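Local coordinates for enoyl-CoA hydratase (Thermus thermophilus, PDB 1WZ8) that probably catalyses the reversible hydration of enoyl-CoA thioesters as a hexameric member of the crotonase family, at the interface of chains A and B. Sequence-based numbering; all coordinates share one arbitrary frame. Chains: chain A/B, enoyl-CoA hydratase.

Contact 1: the interface of chains A and B. Residues chain A 210, 213-214, 217; chain B 142, 145-147.
This is a largely apolar patch of the interface between two copies of the protein in a crotonase-family hexamer, where A:Pro210, A:Ala213 and A:Leu214 pack on B:Leu142 and the short loop after it, helping to join two subunits. B:Leu142 buries 52 Å², and its CD1 branch does most of the touching. That methyl meets A:Leu214 CD2 at 3.5 Å, a tight methyl-to-methyl contact between obliquely crossing side chains. The same CD1 lies 3.7 Å from A:Pro210 CG, the two side chains crossing at about a right angle. With chi1 of -80°, B:Leu142 holds its CG anti to its own carbonyl carbon and beside the backbone N, which sends the branch toward chain A. The methyl A:Ala213 CB meets the backbone of the opposing loop, 3.4 Å from B:Val146 C. One turn along, the hydroxyl OG1 of A:Thr217 sits 3.2 Å from CA of B:Ala147 while bonding back to A:Ala213 O at 2.8 Å. This donor is tilted 33° from the carbonyl plane, and the bond probably helps to fix the rotation of the hydroxyl-bearing branch. A valine here would probably leave the A:Ala213 carbonyl without this side-chain donor and the branch free to turn. In the fold, A:Pro210 immediately precedes helix 211-226, which carries the other chain A residues, and the opposing surface runs from helix 141-144 of chain B into the loop through B:Ala147.

Contact 2: the interface of chains A and B. Residues chain A 205-206; chain B 171, 173.
The guanidinium of A:Arg205 has the methyl CD2 of B:Leu171 over the centre of one face, 4.0 Å above the plane, and the carboxylate oxygen OE1 of B:Glu173 at its edge. This is an intersubunit arginine-glutamate salt bridge in an enoyl-CoA hydratase/isomerase-family hexamer. A:Arg205 NH1 donates to B:Glu173 OE1 at 3.0 Å, with an angle of 155° at the hydrogen. The acceptor lies almost in the guanidinium plane and is met nearly along its C-O axis. Guanidinium and carboxylate are turned 76° apart, so the pairing is not a flat, two-pronged one: OE1 takes the strong bond from NH1 and a weak second one from NH2 at 3.4 Å. The arginine runs extended through chi2 and then bends at chi3 (65°), which swings the charged end across B:Leu171 toward the glutamate. NH2 also bonds a water at 3.1 Å, and the water reaches the backbone carbonyl O of B:Leu171 at 3.0 Å. Although NH2 lies 2.9 Å from that carbonyl oxygen directly, its N-H points elsewhere, and the water supplies the hydrogen-bonded route between them. The same methyl that covers the guanidinium face, B:Leu171 CD2, meets CD2 of A:Leu206, next to the arginine on helix 195-207, at 3.7 Å, the two leucines crossing at about a right angle.

Contact 3: the interface of chains A and B. Residues chain A 223-224, 227-228; chain B 157-158, 228, 231.
A:Trp224, B:Phe228 and B:His231 bury 87, 63 and 45 Å², and the first two meet face to face across the subunit boundary. The six-membered ring of the indole stacks on the phenyl ring with planes 8° apart and centroids separated by 3.7 Å. On the opposite indole face lies B:Pro157, whose CB sits 3.7 Å from the centroid of the six-membered ring, while CG covers the five-membered ring. The tryptophan is thus held flat between an aromatic ring and a proline. B:Leu158 CG touches the indole rim 3.6 Å from CZ3 of A:Trp224. An alanine in place of the tryptophan would probably leave B:Phe228 and B:Pro157 without the shared plate between them and open a gap there. B:His231 turns its ring at 57° to the five-membered ring of A:Trp224, edge to face, and its own face is covered by B:Phe228 from the same chain. OG of A:Ser227, anti to its carbonyl carbon (chi1 -67°), is thereby set between A:His223 O and B:His231 NE2. This hydroxyl donates to A:His223 O at 2.9 Å, nearly in line with the carbonyl bond, and is hydrogen-bonded to B:His231 NE2 at 2.7 Å.

Contact 4: the interface of chains A and B. Residues chain A 188, 202, 205; chain B 167, 171, 173.
A:Leu188 and B:Tyr167 cross at about a right angle in a mainly apolar patch of the subunit interface, beside the arginine-glutamate pair, that probably helps hold two subunits of the hexamer together. Followed outward, the tyrosine CB begins a side chain whose CG is anti to the backbone N (chi1 -180°), extending the ring from helix 162-171 toward strand 188-190 of chain A. Along this path CB, CG and the near ring carbons serve as the stem, and the first close touch across the interface comes at the ring carbon CE1, 3.5 Å from A:Leu188 CD1. Next, CZ of B:Tyr167 approaches the other leucine branch, CD2, at 3.7 Å. At the tip, the phenol oxygen OH lies 3.5 Å from A:Leu188 CD2 and 3.7 Å from its CD1, so both methyls border the oxygen. These are van der Waals contacts. The leucine CG also meets the ring, at 3.8 Å from B:Tyr167 CE1, and the fork comes obliquely over one face, at the rim by CE1 and OH, with CD2 standing higher above the plane than CD1. One turn along the tyrosine's helix, B:Leu171 uses its other branch, CD1, to face A:Val202, while its CD2 serves the arginine. A:Val202 lies one turn before A:Arg205 on helix 195-207 and buries 14 Å². Its CG1, anti to the backbone N (chi1 174°), reaches B:Leu171 CD1 at 4.0 Å, with the two side chains crossing at about a right angle.

Contact 1: the interface of chains A and B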
# COMPACT_ATOMS: atom_id res chain seq x y z
N PRO A 210 28.82 4.19 -11.67
CA PRO A 210 29.13 3.81 -10.28
C PRO A 210 28.33 2.58 -9.86
O PRO A 210 27.12 2.64 -9.67
CB PRO A 210 28.77 5.06 -9.50
CG PRO A 210 27.60 5.58 -10.24
CD PRO A 210 28.00 5.42 -11.70
N ALA A 213 26.16 2.85 -6.52
CA ALA A 213 25.10 3.83 -6.71
C ALA A 213 24.03 3.31 -7.67
O ALA A 213 22.85 3.53 -7.47
CB ALA A 213 25.69 5.14 -7.23
N LEU A 214 24.46 2.61 -8.72
CA LEU A 214 23.50 2.06 -9.68
C LEU A 214 22.65 0.97 -9.03
O LEU A 214 21.43 0.92 -9.22
CB LEU A 214 24.24 1.48 -10.90
CG LEU A 214 24.76 2.52 -11.91
CD1 LEU A 214 25.75 1.87 -12.87
CD2 LEU A 214 23.58 3.12 -12.67
N THR A 217 20.15 2.66 -6.71
CA THR A 217 19.12 3.41 -7.42
C THR A 217 18.13 2.44 -8.05
O THR A 217 16.91 2.65 -7.98
CB THR A 217 19.74 4.31 -8.52
OG1 THR A 217 20.66 5.22 -7.93
CG2 THR A 217 18.65 5.11 -9.23
N LEU B 142 24.07 9.98 -10.35
CA LEU B 142 24.92 8.88 -10.81
C LEU B 142 26.27 9.39 -11.32
O LEU B 142 27.28 8.70 -11.20
CB LEU B 142 24.21 8.05 -11.88
CG LEU B 142 23.18 7.02 -11.38
CD1 LEU B 142 23.89 5.92 -10.60
CD2 LEU B 142 22.14 7.70 -10.50
N GLY B 145 28.38 10.00 -8.41
CA GLY B 145 28.81 8.77 -7.77
C GLY B 145 27.94 8.29 -6.62
O GLY B 145 28.37 7.45 -5.83
N VAL B 146 26.72 8.81 -6.52
CA VAL B 146 25.79 8.40 -5.46
C VAL B 146 24.40 8.11 -6.04
O VAL B 146 24.08 8.55 -7.14
CB VAL B 146 25.66 9.48 -4.37
CG1 VAL B 146 26.99 9.66 -3.65
CG2 VAL B 146 25.19 10.80 -4.99
N ALA B 147 23.59 7.37 -5.28
CA ALA B 147 22.25 7.02 -5.74
C ALA B 147 21.36 8.25 -5.90
O ALA B 147 21.59 9.29 -5.28
CB ALA B 147 21.61 6.03 -4.76

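Contact 2: the interface of chains A and B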
# COMPACT_ATOMS: atom_id res chain seq x y z
N ARG A 205 27.87 1.88 -21.20
CA ARG A 205 27.77 3.11 -20.42
C ARG A 205 27.41 2.80 -18.97
O ARG A 205 27.94 3.42 -18.05
CB ARG A 205 26.71 4.05 -20.99
CG ARG A 205 27.15 4.85 -22.22
CD ARG A 205 26.05 5.81 -22.67
NE ARG A 205 25.76 6.85 -21.68
CZ ARG A 205 24.71 7.66 -21.74
NH1 ARG A 205 23.84 7.55 -22.73
NH2 ARG A 205 24.52 8.57 -20.80
N LEU A 206 26.50 1.85 -18.78
CA LEU A 206 26.10 1.45 -17.43
C LEU A 206 27.27 0.80 -16.71
O LEU A 206 27.47 1.02 -15.51
CB LEU A 206 24.93 0.48 -17.50
CG LEU A 206 23.60 1.11 -17.95
CD1 LEU A 206 22.62 0.02 -18.34
CD2 LEU A 206 23.04 1.96 -16.82
N LEU B 171 21.33 6.52 -16.43
CA LEU B 171 22.32 6.98 -17.41
C LEU B 171 22.71 8.44 -17.33
O LEU B 171 23.62 8.89 -18.02
CB LEU B 171 21.82 6.69 -18.83
CG LEU B 171 21.83 5.24 -19.28
CD1 LEU B 171 21.22 5.12 -20.67
CD2 LEU B 171 23.26 4.72 -19.28
N GLU B 173 21.09 10.90 -18.42
CA GLU B 173 20.79 11.42 -19.74
C GLU B 173 19.92 12.67 -19.55
O GLU B 173 18.79 12.59 -19.08
CB GLU B 173 20.03 10.36 -20.55
CG GLU B 173 19.80 10.68 -22.03
CD GLU B 173 21.10 10.80 -22.81
OE1 GLU B 173 22.03 10.00 -22.55
OE2 GLU B 173 21.19 11.67 -23.69
O HOH W 1 26.42 7.93 -18.37

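Contact 3: the interface of chains A and B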
# COMPACT_ATOMS: atom_id res chain seq x y z
N HIS A 223 11.22 -0.87 -5.92
CA HIS A 223 10.27 -1.05 -4.84
C HIS A 223 8.89 -0.60 -5.32
O HIS A 223 7.87 -0.94 -4.72
CB HIS A 223 10.67 -0.26 -3.59
CG HIS A 223 11.54 -1.03 -2.64
ND1 HIS A 223 11.22 -2.30 -2.19
CD2 HIS A 223 12.71 -0.70 -2.04
CE1 HIS A 223 12.15 -2.71 -1.35
NE2 HIS A 223 13.06 -1.76 -1.24
N TRP A 224 8.85 0.19 -6.39
CA TRP A 224 7.56 0.62 -6.92
C TRP A 224 6.85 -0.61 -7.47
O TRP A 224 5.65 -0.78 -7.29
CB TRP A 224 7.72 1.66 -8.03
CG TRP A 224 7.91 3.05 -7.51
CD1 TRP A 224 9.07 3.60 -7.04
CD2 TRP A 224 6.91 4.07 -7.38
NE1 TRP A 224 8.86 4.89 -6.63
CE2 TRP A 224 7.54 5.20 -6.82
CE3 TRP A 224 5.54 4.13 -7.68
CZ2 TRP A 224 6.84 6.39 -6.55
CZ3 TRP A 224 4.85 5.31 -7.41
CH2 TRP A 224 5.51 6.42 -6.85
N SER A 227 5.86 -3.25 -4.59
CA SER A 227 4.66 -2.91 -3.83
C SER A 227 3.39 -3.50 -4.46
O SER A 227 2.35 -3.58 -3.82
CB SER A 227 4.51 -1.39 -3.71
OG SER A 227 5.55 -0.84 -2.91
N PHE A 228 3.49 -3.91 -5.73
CA PHE A 228 2.35 -4.46 -6.45
C PHE A 228 2.55 -5.93 -6.83
O PHE A 228 1.93 -6.43 -7.76
CB PHE A 228 2.09 -3.64 -7.71
CG PHE A 228 1.60 -2.24 -7.42
CD1 PHE A 228 0.24 -1.99 -7.25
CD2 PHE A 228 2.50 -1.19 -7.27
CE1 PHE A 228 -0.22 -0.72 -6.93
CE2 PHE A 228 2.05 0.10 -6.95
CZ PHE A 228 0.69 0.33 -6.78
N PRO B 157 8.52 8.07 -11.13
CA PRO B 157 7.63 6.99 -11.59
C PRO B 157 6.21 7.44 -11.94
O PRO B 157 5.66 7.01 -12.95
CB PRO B 157 7.67 6.00 -10.42
CG PRO B 157 9.07 6.15 -9.91
CD PRO B 157 9.24 7.67 -9.91
N LEU B 158 5.62 8.29 -11.10
CA LEU B 158 4.27 8.78 -11.33
C LEU B 158 4.22 9.99 -12.26
O LEU B 158 3.16 10.59 -12.45
CB LEU B 158 3.58 9.12 -10.01
CG LEU B 158 3.18 7.93 -9.14
CD1 LEU B 158 2.53 8.42 -7.85
CD2 LEU B 158 2.21 7.04 -9.91
N PHE B 228 4.11 6.57 -1.12
CA PHE B 228 5.43 6.06 -1.44
C PHE B 228 6.54 6.80 -0.71
O PHE B 228 7.68 6.84 -1.16
CB PHE B 228 5.65 6.13 -2.95
CG PHE B 228 4.75 5.22 -3.72
CD1 PHE B 228 5.16 3.94 -4.05
CD2 PHE B 228 3.47 5.63 -4.07
CE1 PHE B 228 4.30 3.07 -4.71
CE2 PHE B 228 2.60 4.77 -4.74
CZ PHE B 228 3.01 3.49 -5.06
N HIS B 231 9.45 4.57 0.24
CA HIS B 231 10.26 4.30 -0.94
C HIS B 231 11.27 5.42 -1.14
O HIS B 231 12.46 5.18 -1.39
CB HIS B 231 9.37 4.21 -2.19
CG HIS B 231 8.36 3.11 -2.14
ND1 HIS B 231 7.41 3.01 -1.14
CD2 HIS B 231 8.12 2.08 -2.98
CE1 HIS B 231 6.64 1.97 -1.37
NE2 HIS B 231 7.04 1.38 -2.49

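Contact 4: the interface of chains A and B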
# COMPACT_ATOMS: atom_id res chain seq x y z
N LEU A 188 14.09 3.37 -25.63
CA LEU A 188 14.53 3.81 -26.95
C LEU A 188 14.04 2.94 -28.08
O LEU A 188 13.88 1.73 -27.92
CB LEU A 188 16.06 3.83 -27.01
CG LEU A 188 16.84 4.72 -26.04
CD1 LEU A 188 18.30 4.28 -26.06
CD2 LEU A 188 16.71 6.20 -26.44
N VAL A 202 24.49 1.20 -24.55
CA VAL A 202 23.82 1.51 -23.29
C VAL A 202 24.43 0.67 -22.18
O VAL A 202 24.76 1.17 -21.10
CB VAL A 202 22.30 1.22 -23.39
CG1 VAL A 202 21.64 1.40 -22.03
CG2 VAL A 202 21.66 2.16 -24.41
N ARG A 205 27.87 1.88 -21.20
CA ARG A 205 27.77 3.11 -20.42
C ARG A 205 27.41 2.80 -18.97
O ARG A 205 27.94 3.42 -18.05
CB ARG A 205 26.71 4.05 -20.99
CG ARG A 205 27.15 4.85 -22.22
CD ARG A 205 26.05 5.81 -22.67
NE ARG A 205 25.76 6.85 -21.68
CZ ARG A 205 24.71 7.66 -21.74
NH1 ARG A 205 23.84 7.55 -22.73
NH2 ARG A 205 24.52 8.57 -20.80
N TYR B 167 15.79 5.05 -17.57
CA TYR B 167 16.70 5.47 -18.63
C TYR B 167 17.44 6.77 -18.29
O TYR B 167 18.67 6.82 -18.37
CB TYR B 167 15.93 5.65 -19.94
CG TYR B 167 16.79 6.09 -21.11
CD1 TYR B 167 17.67 5.20 -21.73
CD2 TYR B 167 16.75 7.40 -21.57
CE1 TYR B 167 18.49 5.61 -22.78
CE2 TYR B 167 17.57 7.83 -22.62
CZ TYR B 167 18.43 6.92 -23.22
OH TYR B 167 19.23 7.34 -24.25
N LEU B 171 21.33 6.52 -16.43
CA LEU B 171 22.32 6.98 -17.41
C LEU B 171 22.71 8.44 -17.33
O LEU B 171 23.62 8.89 -18.02
CB LEU B 171 21.82 6.69 -18.83
CG LEU B 171 21.83 5.24 -19.28
CD1 LEU B 171 21.22 5.12 -20.67
CD2 LEU B 171 23.26 4.72 -19.28
N GLU B 173 21.09 10.90 -18.42
CA GLU B 173 20.79 11.42 -19.74
C GLU B 173 19.92 12.67 -19.55
O GLU B 173 18.79 12.59 -19.08
CB GLU B 173 20.03 10.36 -20.55
CG GLU B 173 19.80 10.68 -22.03
CD GLU B 173 21.10 10.80 -22.81
OE1 GLU B 173 22.03 10.00 -22.55
OE2 GLU B 173 21.19 11.67 -23.69
O HOH W 2 26.42 7.93 -18.37

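Contacts 2 and 4 are one continuous patch: their C-alpha centres lie about 4 Å apart, and they share A:Arg205, B:Leu171 and B:Glu173. Contact 1 lies about 11 Å from contact 2 and 14 Å from contact 4, while contact 3 is about 19 Å from contact 1 and 21 to 22 Å from the other two. Helix 211-226 of chain A links contacts 1 and 3, and helices 195-207 of chain A and 162-171 of chain B link contacts 2 and 4. The surface thus combines packing, aromatic stacking and a salt bridge, which probably help fix how subunits are oriented within the hexamer.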